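Local coordinates for creatinine amidohydrolase (PDB 3NO4), which probably hydrolyses carbon–nitrogen bonds in linear amides as a metal-dependent member of the creatininase superfamily, at residues F120-F125 with E262-D267; A32-S37 with A116-S121. One frame throughout, in Å; residues are numbered along the deposited sequence.

Interaction 1: residues F120-F125 with E262-D267; sequences FSKFYF and EFVNAD
Lys122 and Phe263 meet with the aliphatic chain of the lysine laid over one face of the phenyl ring. The CH-pi contact runs from Lys122 CD to the centroid of the Phe263 ring, 4.0 Å away and 15° off the ring normal, with CD displaced from the middle toward the rim. The chain bends at its second torsion (chi2 -86°) and is extended beyond it, which carries the ammonium past the ring to carbonyls in the last turn of the helix and just beyond it. There Lys122 NZ donates to Phe263 O at 2.8 Å, tilted from the carbonyl plane, and to Ala266 O at 2.9 Å, from well above the plane of that second carbonyl. A third, weak bond joins Lys122 NZ to Asp267 O at 3.3 Å. Phe263 O is gripped twice, since Ala266 N, just past the helix, reaches it from the opposite face.

This is the joint between a parallel sheet and a flanking helix in the creatininase fold: strand 122-127 runs between strands 39-44 and 159-164, and helix 242-265 ends against its first residues. The positive ammonium at the C-terminal end of the helix would be expected to interact favourably with the helix dipole. Gln159 OE1, from strand 159-164, also binds Lys122 NZ. The side-chain carboxylate of the last residue looks to another chain: Asp267 OD1 forms salt bridges with Arg217 and Arg227 of a second subunit.

Further along the strand, the Tyr124 and Phe263 side chains pass alongside one another, running in opposite senses, with ring planes 32° apart and centroids separated by 5.8 Å. The closest atoms of this oblique pair are Tyr124 CD1 and Phe263 CD2, at 3.6 Å, while Phe263 CE2 lies 3.6 Å from Phe123 O.

Interaction 2: residues A32-S37 with A116-S121; sequences AYLQQS and AKAGFS
Leu34 and Gly119 bring the two backbones nearest, their CA atoms 7.1 Å apart, where the last turn of helix 27-36 comes beside the end of helix 101-118. Gly119 closes the latter helix in a Schellman motif: its phi of 114° is one that glycine adopts readily, and Gly119 N bonds back to Ala116 O at 3.0 Å. At the end of the other helix, Tyr33 O accepts from both Gln36 N and Ser37 N. The turn at Gly119 redirects the chain, and Phe120, next along it, presents one ring face to Leu34.

The central contact is a leucine methyl seated on a phenyl face. Leu34 CD2 lies 3.6 Å from the centroid of the Phe120 ring and only 5° off the ring normal, practically over its centre, and the leucine branch comes in roughly perpendicular to the phenylalanine side chain. The other methyl also touches this ring, and Leu34 CD1 lies 3.5 Å from Ala118 O.

In the alternating strand and helix order of this fold, both helices lead directly into neighbouring parallel strands, 39-44 and 122-127, and the contact joins the last turn of helix 27-36 to the turn between helix 101-118 and strand 122-127. Tyr33 adds a second aromatic group: its CE1 comes within 3.8 Å of Phe120 CE1, the rings meeting obliquely. With CG anti to the backbone N (chi1 172°), the tyrosine stretches beyond the phenylalanine, and its hydroxyl is hydrogen-bonded to Gly39 O and Ile77 N, at the starts of two strands. Pro94 of a third subunit packs on both Leu34 and Ala118.

Overall arrangement
The two contacts share Phe120 and Ser121, the connection through which helix 101-118 passes into strand 122-127, and their centres are about 11 Å apart. Interaction 2 involves the helix side of this connection, interaction 1 the strand side. They also touch directly: Phe123 CZ packs 3.9 Å from Ala116 N, and Val264 CG2 lies 4.2 Å from Ser37 OG. Both sit on the same side of the chain's centre, about 17 Å (interaction 1) and 23 Å (interaction 2) from it, measured between centres. Neither includes a ligand of the nickel bound by His50, Asp59 and Glu191. Each also meets another chain of the assembly, a second subunit at interaction 1 and a third at interaction 2.

Interaction 1: residues F120-F125 with E262-D267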
loop_
_atom_site.group_PDB
_atom_site.type_symbol
_atom_site.label_atom_id
_atom_site.label_comp_id
_atom_site.label_asym_id
_atom_site.label_seq_id
_atom_site.Cartn_x
_atom_site.Cartn_y
_atom_site.Cartn_z
ATOM N N PHE A 120 -12.765 23.585 2.053
ATOM C CA PHE A 120 -11.793 23.930 3.101
ATOM C C PHE A 120 -10.393 23.997 2.439
ATOM O O PHE A 120 -10.054 23.187 1.569
ATOM C CB PHE A 120 -11.788 22.920 4.264
ATOM C CG PHE A 120 -12.962 23.013 5.161
ATOM C CD1 PHE A 120 -12.979 23.949 6.233
ATOM C CD2 PHE A 120 -14.074 22.181 4.973
ATOM C CE1 PHE A 120 -14.075 24.044 7.063
ATOM C CE2 PHE A 120 -15.185 22.268 5.822
ATOM C CZ PHE A 120 -15.190 23.175 6.876
ATOM N N SER A 121 -9.618 25.011 2.796
ATOM C CA SER A 121 -8.274 25.149 2.255
ATOM C C SER A 121 -7.161 25.553 3.257
ATOM O O SER A 121 -5.987 25.534 2.895
ATOM C CB SER A 121 -8.330 26.118 1.068
ATOM O OG SER A 121 -8.557 27.426 1.511
ATOM N N LYS A 122 -7.526 25.888 4.487
ATOM C CA LYS A 122 -6.563 26.187 5.527
ATOM C C LYS A 122 -6.758 25.180 6.647
ATOM O O LYS A 122 -7.717 25.296 7.414
ATOM C CB LYS A 122 -6.770 27.624 5.997
ATOM C CG LYS A 122 -6.474 28.688 4.913
ATOM C CD LYS A 122 -4.991 29.069 4.872
ATOM C CE LYS A 122 -4.745 30.354 4.062
ATOM N NZ LYS A 122 -3.309 30.782 4.126
ATOM N N PHE A 123 -5.856 24.191 6.716
ATOM C CA PHE A 123 -5.889 23.122 7.712
ATOM C C PHE A 123 -4.801 23.332 8.777
ATOM O O PHE A 123 -3.587 23.206 8.476
ATOM C CB PHE A 123 -5.706 21.765 7.045
ATOM C CG PHE A 123 -6.798 21.407 6.131
ATOM C CD1 PHE A 123 -6.825 21.911 4.814
ATOM C CD2 PHE A 123 -7.811 20.563 6.534
ATOM C CE1 PHE A 123 -7.841 21.579 3.948
ATOM C CE2 PHE A 123 -8.849 20.240 5.672
ATOM C CZ PHE A 123 -8.854 20.732 4.371
ATOM N N TYR A 124 -5.227 23.696 9.981
ATOM C CA TYR A 124 -4.326 24.032 11.122
ATOM C C TYR A 124 -4.402 22.904 12.150
ATOM O O TYR A 124 -5.459 22.719 12.803
ATOM C CB TYR A 124 -4.768 25.366 11.728
ATOM C CG TYR A 124 -3.780 26.032 12.639
ATOM C CD1 TYR A 124 -2.631 26.609 12.134
ATOM C CD2 TYR A 124 -4.007 26.121 14.018
ATOM C CE1 TYR A 124 -1.727 27.265 12.963
ATOM C CE2 TYR A 124 -3.106 26.781 14.852
ATOM C CZ TYR A 124 -1.963 27.337 14.308
ATOM O OH TYR A 124 -1.066 27.983 15.099
ATOM N N PHE A 125 -3.372 22.058 12.172
ATOM C CA PHE A 125 -3.302 20.906 13.066
ATOM C C PHE A 125 -2.621 21.363 14.347
ATOM O O PHE A 125 -1.430 21.690 14.312
ATOM C CB PHE A 125 -2.505 19.752 12.482
ATOM C CG PHE A 125 -3.197 19.079 11.333
ATOM C CD1 PHE A 125 -3.167 19.641 10.065
ATOM C CD2 PHE A 125 -3.955 17.933 11.541
ATOM C CE1 PHE A 125 -3.866 18.983 8.959
ATOM C CE2 PHE A 125 -4.634 17.303 10.465
ATOM C CZ PHE A 125 -4.572 17.850 9.192
ATOM N N GLU A 262 -2.900 34.378 11.772
ATOM C CA GLU A 262 -1.825 34.655 10.795
ATOM C C GLU A 262 -1.850 33.678 9.627
ATOM O O GLU A 262 -1.732 34.081 8.494
ATOM C CB GLU A 262 -0.431 34.683 11.453
ATOM C CG GLU A 262 -0.192 35.922 12.352
ATOM C CD GLU A 262 1.166 35.914 13.110
ATOM O OE1 GLU A 262 1.910 34.893 13.021
ATOM O OE2 GLU A 262 1.476 36.938 13.792
ATOM N N PHE A 263 -2.031 32.397 9.924
ATOM C CA PHE A 263 -2.190 31.337 8.907
ATOM C C PHE A 263 -3.388 31.562 8.004
ATOM O O PHE A 263 -3.204 31.684 6.793
ATOM C CB PHE A 263 -2.271 29.959 9.594
ATOM C CG PHE A 263 -2.491 28.793 8.653
ATOM C CD1 PHE A 263 -1.653 28.600 7.556
ATOM C CD2 PHE A 263 -3.506 27.870 8.888
ATOM C CE1 PHE A 263 -1.838 27.523 6.705
ATOM C CE2 PHE A 263 -3.679 26.759 8.046
ATOM C CZ PHE A 263 -2.844 26.602 6.945
ATOM N N VAL A 264 -4.593 31.655 8.585
ATOM C CA VAL A 264 -5.833 31.764 7.801
ATOM C C VAL A 264 -5.873 33.068 6.969
ATOM O O VAL A 264 -6.427 33.073 5.880
ATOM C CB VAL A 264 -7.123 31.571 8.684
ATOM C CG1 VAL A 264 -7.495 32.857 9.434
ATOM C CG2 VAL A 264 -8.287 31.086 7.834
ATOM N N ASN A 265 -5.269 34.133 7.485
ATOM C CA ASN A 265 -5.251 35.418 6.789
ATOM C C ASN A 265 -4.139 35.567 5.756
ATOM O O ASN A 265 -4.244 36.445 4.917
ATOM C CB ASN A 265 -5.248 36.600 7.771
ATOM C CG ASN A 265 -6.532 36.666 8.619
ATOM O OD1 ASN A 265 -6.488 37.022 9.792
ATOM N ND2 ASN A 265 -7.665 36.324 8.023
ATOM N N ALA A 266 -3.118 34.711 5.807
ATOM C CA ALA A 266 -2.024 34.728 4.825
ATOM C C ALA A 266 -2.498 34.268 3.424
ATOM O O ALA A 266 -3.489 33.532 3.287
ATOM C CB ALA A 266 -0.858 33.864 5.306
ATOM N N ASP A 267 -1.776 34.709 2.394
ATOM C CA ASP A 267 -2.080 34.336 1.021
ATOM C C ASP A 267 -1.800 32.839 0.758
ATOM O O ASP A 267 -1.523 32.024 1.649
ATOM C CB ASP A 267 -1.356 35.256 0.007
ATOM C CG ASP A 267 0.168 35.084 -0.019
ATOM O OD1 ASP A 267 0.714 34.147 0.593
ATOM O OD2 ASP A 267 0.831 35.908 -0.667
ATOM O OXT ASP A 267 -1.867 32.416 -0.380
#

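Interaction 2: residues A32-S37 with A116-S121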
loop_
_atom_site.group_PDB
_atom_site.type_symbol
_atom_site.label_atom_id
_atom_site.label_comp_id
_atom_site.label_asym_id
_atom_site.label_seq_id
_atom_site.Cartn_x
_atom_site.Cartn_y
_atom_site.Cartn_z
ATOM N N ALA A 32 -22.908 27.168 5.650
ATOM C CA ALA A 32 -22.972 28.594 6.016
ATOM C C ALA A 32 -21.591 29.130 6.470
ATOM O O ALA A 32 -21.157 30.187 6.008
ATOM C CB ALA A 32 -24.050 28.856 7.098
ATOM N N TYR A 33 -20.890 28.370 7.313
ATOM C CA TYR A 33 -19.520 28.701 7.755
ATOM C C TYR A 33 -18.554 28.898 6.595
ATOM O O TYR A 33 -17.772 29.861 6.610
ATOM C CB TYR A 33 -18.984 27.633 8.713
ATOM C CG TYR A 33 -17.531 27.751 9.098
ATOM C CD1 TYR A 33 -16.515 27.190 8.300
ATOM C CD2 TYR A 33 -17.160 28.416 10.259
ATOM C CE1 TYR A 33 -15.179 27.298 8.659
ATOM C CE2 TYR A 33 -15.822 28.540 10.622
ATOM C CZ TYR A 33 -14.841 27.983 9.833
ATOM O OH TYR A 33 -13.532 28.094 10.245
ATOM N N LEU A 34 -18.601 27.984 5.617
ATOM C CA LEU A 34 -17.728 28.045 4.433
ATOM C C LEU A 34 -17.896 29.280 3.543
ATOM O O LEU A 34 -16.997 29.570 2.765
ATOM C CB LEU A 34 -17.825 26.767 3.578
ATOM C CG LEU A 34 -17.125 25.540 4.190
ATOM C CD1 LEU A 34 -17.524 24.260 3.496
ATOM C CD2 LEU A 34 -15.613 25.737 4.112
ATOM N N GLN A 35 -19.021 29.992 3.655
ATOM C CA GLN A 35 -19.157 31.311 3.007
ATOM C C GLN A 35 -18.210 32.357 3.633
ATOM O O GLN A 35 -17.776 33.251 2.936
ATOM C CB GLN A 35 -20.608 31.828 3.083
ATOM C CG GLN A 35 -21.674 30.946 2.394
ATOM C CD GLN A 35 -21.466 30.804 0.869
ATOM O OE1 GLN A 35 -21.231 29.705 0.392
ATOM N NE2 GLN A 35 -21.552 31.920 0.113
ATOM N N GLN A 36 -17.928 32.224 4.942
ATOM C CA GLN A 36 -17.142 33.194 5.720
ATOM C C GLN A 36 -15.665 32.778 5.846
ATOM O O GLN A 36 -14.794 33.622 5.894
ATOM C CB GLN A 36 -17.741 33.347 7.131
ATOM C CG GLN A 36 -19.248 33.597 7.191
ATOM C CD GLN A 36 -19.634 34.806 6.398
ATOM O OE1 GLN A 36 -18.784 35.633 6.059
ATOM N NE2 GLN A 36 -20.914 34.917 6.071
ATOM N N SER A 37 -15.386 31.478 5.917
ATOM C CA SER A 37 -14.018 31.003 6.152
ATOM C C SER A 37 -13.744 29.672 5.515
ATOM O O SER A 37 -14.647 28.871 5.420
ATOM C CB SER A 37 -13.758 30.881 7.661
ATOM O OG SER A 37 -12.437 30.395 7.911
ATOM N N ALA A 116 -11.178 19.280 1.526
ATOM C CA ALA A 116 -10.793 20.113 0.371
ATOM C C ALA A 116 -11.863 20.117 -0.722
ATOM O O ALA A 116 -12.146 21.186 -1.262
ATOM C CB ALA A 116 -9.386 19.793 -0.196
ATOM N N LYS A 117 -12.507 18.973 -0.984
ATOM C CA LYS A 117 -13.595 18.903 -1.980
ATOM C C LYS A 117 -14.766 19.792 -1.584
ATOM O O LYS A 117 -15.437 20.325 -2.421
ATOM C CB LYS A 117 -14.141 17.476 -2.188
ATOM C CG LYS A 117 -13.306 16.564 -3.010
ATOM C CD LYS A 117 -14.173 15.444 -3.677
ATOM C CE LYS A 117 -14.580 15.774 -5.104
ATOM N NZ LYS A 117 -14.426 14.547 -5.997
ATOM N N ALA A 118 -15.022 19.910 -0.293
ATOM C CA ALA A 118 -16.082 20.782 0.235
ATOM C C ALA A 118 -15.708 22.263 0.194
ATOM O O ALA A 118 -16.572 23.097 0.335
ATOM C CB ALA A 118 -16.416 20.369 1.702
ATOM N N GLY A 119 -14.429 22.598 0.016
ATOM C CA GLY A 119 -13.983 23.987 -0.055
ATOM C C GLY A 119 -13.074 24.456 1.078
ATOM O O GLY A 119 -12.652 25.619 1.059
ATOM N N PHE A 120 -12.765 23.585 2.053
ATOM C CA PHE A 120 -11.793 23.930 3.101
ATOM C C PHE A 120 -10.393 23.997 2.439
ATOM O O PHE A 120 -10.054 23.187 1.569
ATOM C CB PHE A 120 -11.788 22.920 4.264
ATOM C CG PHE A 120 -12.962 23.013 5.161
ATOM C CD1 PHE A 120 -12.979 23.949 6.233
ATOM C CD2 PHE A 120 -14.074 22.181 4.973
ATOM C CE1 PHE A 120 -14.075 24.044 7.063
ATOM C CE2 PHE A 120 -15.185 22.268 5.822
ATOM C CZ PHE A 120 -15.190 23.175 6.876
ATOM N N SER A 121 -9.618 25.011 2.796
ATOM C CA SER A 121 -8.274 25.149 2.255
ATOM C C SER A 121 -7.161 25.553 3.257
ATOM O O SER A 121 -5.987 25.534 2.895
ATOM C CB SER A 121 -8.330 26.118 1.068
ATOM O OG SER A 121 -8.557 27.426 1.511
#